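Local coordinates for esterase (Uncultured bacterium, PDB 5EGN), which probably hydrolyses carboxylic esters and the lactone ring of N-acyl homoserine lactones, the signals of bacterial quorum sensing, as an alpha/beta-hydrolase-fold enzyme, at residues Ala163-Lys166 with Ala167-Ser170; Phe175-His178 with Val179-Ala182; Phe252-Leu255 with Leu256-Phe259. The protein carries 2 engineered substitutions. All coordinates share one frame; numbering follows the deposited sequence.

Interaction 1. Residues Ala163-Lys166 with Ala167-Ser170; sequences AVMK and AHFS
The backbone N of His168 is shared by two carbonyls of the preceding turn: it gives a hydrogen bond of 2.9 Å to Val164 O and a weak one of 3.3 Å to Met165 O. One residue earlier, Ala167 N makes the ordinary helical bond to Ala163 O. Ser170 uses its side chain for the same purpose, its OG donating to Lys166 O at 2.9 Å nearly head-on, with a C=O...OG angle of 166°. A small hydroxyl side chain suits this place, because it can reach back four residues to a carbonyl of the preceding turn. Phe169 turns its ring across that same peptide, and Lys166 O stands 3.5 Å above one ring face, off toward the rim. With chi1 at 66°, CG lies between the backbone N and carbonyl carbon, which folds the ring back over Lys166. Phe142 of helix 138-146 stacks on the Phe169 ring.

Met165 bends at chi2 and chi3, bringing SD within 3.8 Å of His168 CD2 and slanting toward the ring. The imidazole suits a buried interface, being flat enough to pack and polar at its end: NE2 is hydrogen-bonded to Tyr36 OH of the second subunit. This part of helix 159-168 belongs to the helical cap inserted in the alpha/beta-hydrolase fold and also forms part of the dimer interface.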
loop_
_atom_site.group_PDB
_atom_site.type_symbol
_atom_site.label_atom_id
_atom_site.label_comp_id
_atom_site.label_asym_id
_atom_site.label_seq_id
_atom_site.Cartn_x
_atom_site.Cartn_y
_atom_site.Cartn_z
ATOM N N ALA A 163 -7.547 0.864 -12.370
ATOM C CA ALA A 163 -6.550 -0.118 -12.794
ATOM C C ALA A 163 -6.227 -1.128 -11.687
ATOM O O ALA A 163 -6.337 -2.343 -11.886
ATOM C CB ALA A 163 -5.280 0.586 -13.251
ATOM N N VAL A 164 -5.832 -0.622 -10.521
ATOM C CA VAL A 164 -5.413 -1.490 -9.424
ATOM C C VAL A 164 -6.593 -2.292 -8.875
ATOM O O VAL A 164 -6.417 -3.417 -8.397
ATOM C CB VAL A 164 -4.739 -0.683 -8.278
ATOM C CG1 VAL A 164 -5.757 0.131 -7.493
ATOM C CG2 VAL A 164 -3.981 -1.614 -7.346
ATOM N N MET A 165 -7.796 -1.732 -8.965
ATOM C CA MET A 165 -8.967 -2.434 -8.458
ATOM C C MET A 165 -9.376 -3.553 -9.409
ATOM O O MET A 165 -9.830 -4.612 -8.975
ATOM C CB MET A 165 -10.128 -1.467 -8.235
ATOM C CG MET A 165 -10.776 -1.624 -6.875
ATOM S SD MET A 165 -9.607 -1.352 -5.529
ATOM C CE MET A 165 -9.295 0.404 -5.706
ATOM N N LYS A 166 -9.211 -3.317 -10.707
ATOM C CA LYS A 166 -9.447 -4.363 -11.695
ATOM C C LYS A 166 -8.377 -5.439 -11.585
ATOM O O LYS A 166 -8.613 -6.604 -11.910
ATOM C CB LYS A 166 -9.476 -3.786 -13.112
ATOM C CG LYS A 166 -10.849 -3.304 -13.551
ATOM C CD LYS A 166 -10.869 -2.952 -15.032
ATOM C CE LYS A 166 -12.247 -2.476 -15.466
ATOM N NZ LYS A 166 -12.295 -2.148 -16.919
ATOM N N ALA A 167 -7.199 -5.040 -11.118
ATOM C CA ALA A 167 -6.101 -5.975 -10.918
ATOM C C ALA A 167 -6.325 -6.852 -9.689
ATOM O O ALA A 167 -5.936 -8.020 -9.675
ATOM C CB ALA A 167 -4.793 -5.223 -10.792
ATOM N N HIS A 168 -6.955 -6.284 -8.664
ATOM C CA HIS A 168 -7.161 -6.984 -7.396
ATOM C C HIS A 168 -7.888 -8.325 -7.531
ATOM O O HIS A 168 -7.482 -9.313 -6.919
ATOM C CB HIS A 168 -7.930 -6.091 -6.420
ATOM C CG HIS A 168 -7.051 -5.296 -5.505
ATOM N ND1 HIS A 168 -6.183 -5.885 -4.611
ATOM C CD2 HIS A 168 -6.914 -3.960 -5.336
ATOM C CE1 HIS A 168 -5.545 -4.946 -3.935
ATOM N NE2 HIS A 168 -5.971 -3.769 -4.356
ATOM N N PHE A 169 -8.956 -8.369 -8.324
ATOM C CA PHE A 169 -9.741 -9.596 -8.432
ATOM C C PHE A 169 -9.269 -10.492 -9.573
ATOM O O PHE A 169 -9.771 -11.603 -9.742
ATOM C CB PHE A 169 -11.232 -9.276 -8.602
ATOM C CG PHE A 169 -11.575 -8.584 -9.895
ATOM C CD1 PHE A 169 -11.826 -9.316 -11.044
ATOM C CD2 PHE A 169 -11.682 -7.206 -9.950
ATOM C CE1 PHE A 169 -12.150 -8.687 -12.228
ATOM C CE2 PHE A 169 -12.011 -6.574 -11.132
ATOM C CZ PHE A 169 -12.244 -7.315 -12.271
ATOM N N SER A 170 -8.309 -10.009 -10.353
ATOM C CA SER A 170 -7.767 -10.791 -11.458
ATOM C C SER A 170 -6.517 -11.545 -11.025
ATOM O O SER A 170 -5.992 -12.374 -11.768
ATOM C CB SER A 170 -7.453 -9.887 -12.652
ATOM O OG SER A 170 -8.630 -9.277 -13.151
#

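Interaction 2. Residues Phe175-His178 with Val179-Ala182; sequences FPKH and VFDA
Pro176 stands at the N-cap, where Pro176 O takes a weak bond of 3.4 Å from Val179 N, and the first regular helical bonds follow at once, from Asp181 N to Lys177 O (2.9 Å) and from Ala182 N to His178 O. Proline suits the spot: its fixed phi fits the entry to the helix, and its lack of an N-H costs nothing before the first turn.

Val179 is the hub of the side chains, its two methyl branches going to different neighbours. CG1, anti to the backbone N (chi1 170°), meets Phe175 CE1 at 3.8 Å. CG2 touches Pro176 CG at 3.5 Å and also lies over one face of the His178 ring as a CH-pi contact, 3.9 Å from its centroid. His178 is held from the far end as well, since NE2 is hydrogen-bonded to Lys61 O, so the imidazole can offer the valine a flat face while its nitrogen is satisfied by the loop.

Phe175 also reaches the next residue: its CZ packs on Phe180 CB at 3.6 Å and lies at the edge of the Phe180 ring. The Lys177 side chain bends forward along the helix, its CE passing near Phe180 CD1, and its NZ forms a salt bridge to Asp181 OD1 at 3.3 Å, its hydrogen bond weak. That ammonium also makes a cation-pi contact with Tyr138, which the Phe180 ring meets too. The i to i+4 pair of Lys177 and Asp181 thus lies beside an aromatic cluster of Phe175, Phe180 and Tyr138, at the N-terminal turn of a helix in the cap of the alpha/beta-hydrolase fold.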
loop_
_atom_site.group_PDB
_atom_site.type_symbol
_atom_site.label_atom_id
_atom_site.label_comp_id
_atom_site.label_asym_id
_atom_site.label_seq_id
_atom_site.Cartn_x
_atom_site.Cartn_y
_atom_site.Cartn_z
ATOM N N PHE A 175 -6.887 -12.615 -4.553
ATOM C CA PHE A 175 -8.308 -12.906 -4.454
ATOM C C PHE A 175 -8.677 -14.037 -5.403
ATOM O O PHE A 175 -8.992 -13.796 -6.568
ATOM C CB PHE A 175 -9.125 -11.651 -4.765
ATOM C CG PHE A 175 -10.606 -11.828 -4.599
ATOM C CD1 PHE A 175 -11.165 -11.958 -3.339
ATOM C CD2 PHE A 175 -11.445 -11.834 -5.701
ATOM C CE1 PHE A 175 -12.529 -12.111 -3.180
ATOM C CE2 PHE A 175 -12.811 -11.985 -5.549
ATOM C CZ PHE A 175 -13.354 -12.124 -4.286
ATOM N N PRO A 176 -8.629 -15.281 -4.909
ATOM C CA PRO A 176 -8.961 -16.436 -5.746
ATOM C C PRO A 176 -10.460 -16.545 -5.990
ATOM O O PRO A 176 -11.250 -15.950 -5.262
ATOM C CB PRO A 176 -8.447 -17.621 -4.929
ATOM C CG PRO A 176 -8.522 -17.163 -3.527
ATOM C CD PRO A 176 -8.263 -15.679 -3.539
ATOM N N LYS A 177 -10.838 -17.305 -7.010
ATOM C CA LYS A 177 -12.227 -17.388 -7.444
ATOM C C LYS A 177 -13.127 -18.090 -6.429
ATOM O O LYS A 177 -14.305 -17.745 -6.275
ATOM C CB LYS A 177 -12.300 -18.107 -8.790
ATOM C CG LYS A 177 -13.651 -18.031 -9.454
ATOM C CD LYS A 177 -14.172 -16.611 -9.510
ATOM C CE LYS A 177 -15.687 -16.631 -9.447
ATOM N NZ LYS A 177 -16.282 -17.530 -10.479
ATOM N N HIS A 178 -12.562 -19.072 -5.735
ATOM C CA HIS A 178 -13.330 -19.867 -4.786
ATOM C C HIS A 178 -13.752 -19.046 -3.573
ATOM O O HIS A 178 -14.745 -19.359 -2.922
ATOM C CB HIS A 178 -12.531 -21.093 -4.339
ATOM C CG HIS A 178 -11.508 -20.801 -3.284
ATOM N ND1 HIS A 178 -10.203 -20.473 -3.581
ATOM C CD2 HIS A 178 -11.597 -20.806 -1.933
ATOM C CE1 HIS A 178 -9.535 -20.278 -2.458
ATOM N NE2 HIS A 178 -10.357 -20.473 -1.444
ATOM N N VAL A 179 -12.992 -18.001 -3.265
ATOM C CA VAL A 179 -13.358 -17.103 -2.178
ATOM C C VAL A 179 -14.582 -16.289 -2.578
ATOM O O VAL A 179 -15.505 -16.107 -1.780
ATOM C CB VAL A 179 -12.201 -16.164 -1.797
ATOM C CG1 VAL A 179 -12.677 -15.088 -0.833
ATOM C CG2 VAL A 179 -11.073 -16.961 -1.177
ATOM N N PHE A 180 -14.594 -15.811 -3.818
ATOM C CA PHE A 180 -15.760 -15.110 -4.342
ATOM C C PHE A 180 -16.974 -16.031 -4.300
ATOM O O PHE A 180 -18.011 -15.670 -3.746
ATOM C CB PHE A 180 -15.516 -14.614 -5.769
ATOM C CG PHE A 180 -16.704 -13.922 -6.382
ATOM C CD1 PHE A 180 -17.542 -14.593 -7.259
ATOM C CD2 PHE A 180 -16.990 -12.601 -6.069
ATOM C CE1 PHE A 180 -18.634 -13.959 -7.818
ATOM C CE2 PHE A 180 -18.080 -11.963 -6.627
ATOM C CZ PHE A 180 -18.901 -12.645 -7.501
ATOM N N ASP A 181 -16.831 -17.226 -4.869
ATOM C CA ASP A 181 -17.927 -18.192 -4.907
ATOM C C ASP A 181 -18.461 -18.528 -3.510
ATOM O O ASP A 181 -19.674 -18.564 -3.292
ATOM C CB ASP A 181 -17.478 -19.466 -5.618
ATOM C CG ASP A 181 -17.226 -19.247 -7.098
ATOM O OD1 ASP A 181 -17.866 -18.349 -7.682
ATOM O OD2 ASP A 181 -16.391 -19.974 -7.676
ATOM N N ALA A 182 -17.551 -18.759 -2.570
ATOM C CA ALA A 182 -17.927 -19.118 -1.206
ATOM C C ALA A 182 -18.627 -17.968 -0.491
ATOM O O ALA A 182 -19.618 -18.176 0.209
ATOM C CB ALA A 182 -16.705 -19.558 -0.422
#

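Interaction 3. Residues Phe252-Leu255 with Leu256-Phe259; sequences FNEL and LRGF
Leu256 and Arg257 lean back on the preceding turn in different ways, one through hydrocarbon and the other through its guanidinium group. Leu256 N bonds to Phe252 O at 2.9 Å, and the side chain, with CG anti to the backbone N (chi1 180°), carries CD2 to 4.2 Å from Phe252 CE2, a loose and slanting contact. Two bulky apolar residues four apart are apt here, because they fall on one side of the helix and can face the sheet together.

Asn253 O serves Arg257 twice: the backbone N donates to it at 2.9 Å, and NE adds a weak bond of 3.1 Å. The arginine chain bends at chi3 (-92°), which folds the guanidinium back over the turn. There NH2 comes 3.4 Å from Asn253 CB, which lies in plane at the group's edge, while Glu254 CG sits over one face. The carboxylate of Glu254 stays farther off, its OE2 4.8 Å from Arg257 NH2, so any attraction between the charges is probably modest. Asn253 directs its amide elsewhere, to Phe37 O and Gln38 NE2, both ends of a polar group being used.

Helix 249-257 thus lies against the central sheet, with Phe252 and Leu256 packing on strands 87-92 and 110-116, and Leu255 on strand 206-211.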
loop_
_atom_site.group_PDB
_atom_site.type_symbol
_atom_site.label_atom_id
_atom_site.label_comp_id
_atom_site.label_asym_id
_atom_site.label_seq_id
_atom_site.Cartn_x
_atom_site.Cartn_y
_atom_site.Cartn_z
ATOM N N PHE A 252 -10.345 12.651 2.971
ATOM C CA PHE A 252 -10.785 11.537 3.803
ATOM C C PHE A 252 -10.037 11.561 5.131
ATOM O O PHE A 252 -10.615 11.290 6.182
ATOM C CB PHE A 252 -10.564 10.195 3.099
ATOM C CG PHE A 252 -11.022 9.008 3.903
ATOM C CD1 PHE A 252 -12.331 8.563 3.818
ATOM C CD2 PHE A 252 -10.148 8.344 4.751
ATOM C CE1 PHE A 252 -12.759 7.479 4.557
ATOM C CE2 PHE A 252 -10.573 7.260 5.495
ATOM C CZ PHE A 252 -11.879 6.827 5.397
ATOM N N ASN A 253 -8.748 11.887 5.068
ATOM C CA ASN A 253 -7.917 11.982 6.264
ATOM C C ASN A 253 -8.393 13.073 7.215
ATOM O O ASN A 253 -8.332 12.913 8.432
ATOM C CB ASN A 253 -6.458 12.232 5.881
ATOM C CG ASN A 253 -5.754 10.979 5.398
ATOM O OD1 ASN A 253 -6.392 9.979 5.076
ATOM N ND2 ASN A 253 -4.428 11.028 5.351
ATOM N N GLU A 254 -8.864 14.183 6.653
ATOM C CA GLU A 254 -9.415 15.269 7.458
ATOM C C GLU A 254 -10.744 14.868 8.083
ATOM O O GLU A 254 -11.024 15.189 9.239
ATOM C CB GLU A 254 -9.596 16.526 6.610
ATOM C CG GLU A 254 -8.298 17.092 6.068
ATOM C CD GLU A 254 -8.532 18.195 5.059
ATOM O OE1 GLU A 254 -9.476 18.988 5.256
ATOM O OE2 GLU A 254 -7.778 18.262 4.065
ATOM N N LEU A 255 -11.562 14.166 7.306
ATOM C CA LEU A 255 -12.854 13.693 7.783
ATOM C C LEU A 255 -12.683 12.713 8.941
ATOM O O LEU A 255 -13.414 12.773 9.931
ATOM C CB LEU A 255 -13.633 13.038 6.642
ATOM C CG LEU A 255 -15.123 12.786 6.858
ATOM C CD1 LEU A 255 -15.845 14.084 7.178
ATOM C CD2 LEU A 255 -15.717 12.142 5.622
ATOM N N LEU A 256 -11.709 11.816 8.813
ATOM C CA LEU A 256 -11.423 10.833 9.853
ATOM C C LEU A 256 -10.754 11.502 11.048
ATOM O O LEU A 256 -10.920 11.070 12.190
ATOM C CB LEU A 256 -10.542 9.707 9.305
ATOM C CG LEU A 256 -10.130 8.586 10.263
ATOM C CD1 LEU A 256 -11.324 8.041 11.030
ATOM C CD2 LEU A 256 -9.434 7.466 9.501
ATOM N N ARG A 257 -10.006 12.565 10.777
ATOM C CA ARG A 257 -9.407 13.372 11.833
ATOM C C ARG A 257 -10.487 14.060 12.656
ATOM O O ARG A 257 -10.257 14.450 13.800
ATOM C CB ARG A 257 -8.454 14.414 11.246
ATOM C CG ARG A 257 -6.988 14.015 11.275
ATOM C CD ARG A 257 -6.122 15.058 10.584
ATOM N NE ARG A 257 -5.917 14.753 9.171
ATOM C CZ ARG A 257 -5.547 15.648 8.260
ATOM N NH1 ARG A 257 -5.354 16.910 8.612
ATOM N NH2 ARG A 257 -5.379 15.283 6.995
ATOM N N GLY A 258 -11.667 14.210 12.060
ATOM C CA GLY A 258 -12.792 14.838 12.726
ATOM C C GLY A 258 -13.390 13.964 13.810
ATOM O O GLY A 258 -14.020 14.458 14.745
ATOM N N PHE A 259 -13.196 12.656 13.677
ATOM C CA PHE A 259 -13.646 11.701 14.681
ATOM C C PHE A 259 -12.582 11.541 15.763
ATOM O O PHE A 259 -11.747 10.639 15.696
ATOM C CB PHE A 259 -13.958 10.350 14.026
ATOM C CG PHE A 259 -14.362 9.271 14.996
ATOM C CD1 PHE A 259 -14.931 9.583 16.220
ATOM C CD2 PHE A 259 -14.166 7.938 14.678
ATOM C CE1 PHE A 259 -15.290 8.591 17.105
ATOM C CE2 PHE A 259 -14.529 6.943 15.560
ATOM C CZ PHE A 259 -15.089 7.272 16.776
#

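In the fold
From the N terminus the three contacts come in series, none nested in or crossing another, and each closes only a turn of its own helix. Interaction 1 lies toward the C-terminal side of helix 159-168, and a short connection then leads to interaction 2 at the start of helix 177-185. Their centres are about 14 Å apart and they touch: Phe175, just ahead of helix 177-185, packs on the backbone O of His168 and on Phe169, joining the two neighbouring cap segments. The chain next runs back into the sheet through strands 206-211 and 233-237 before interaction 3, in helix 249-257. Its centre is about 33 Å from that of interaction 2, across the middle of the molecule, on the hydrolase core.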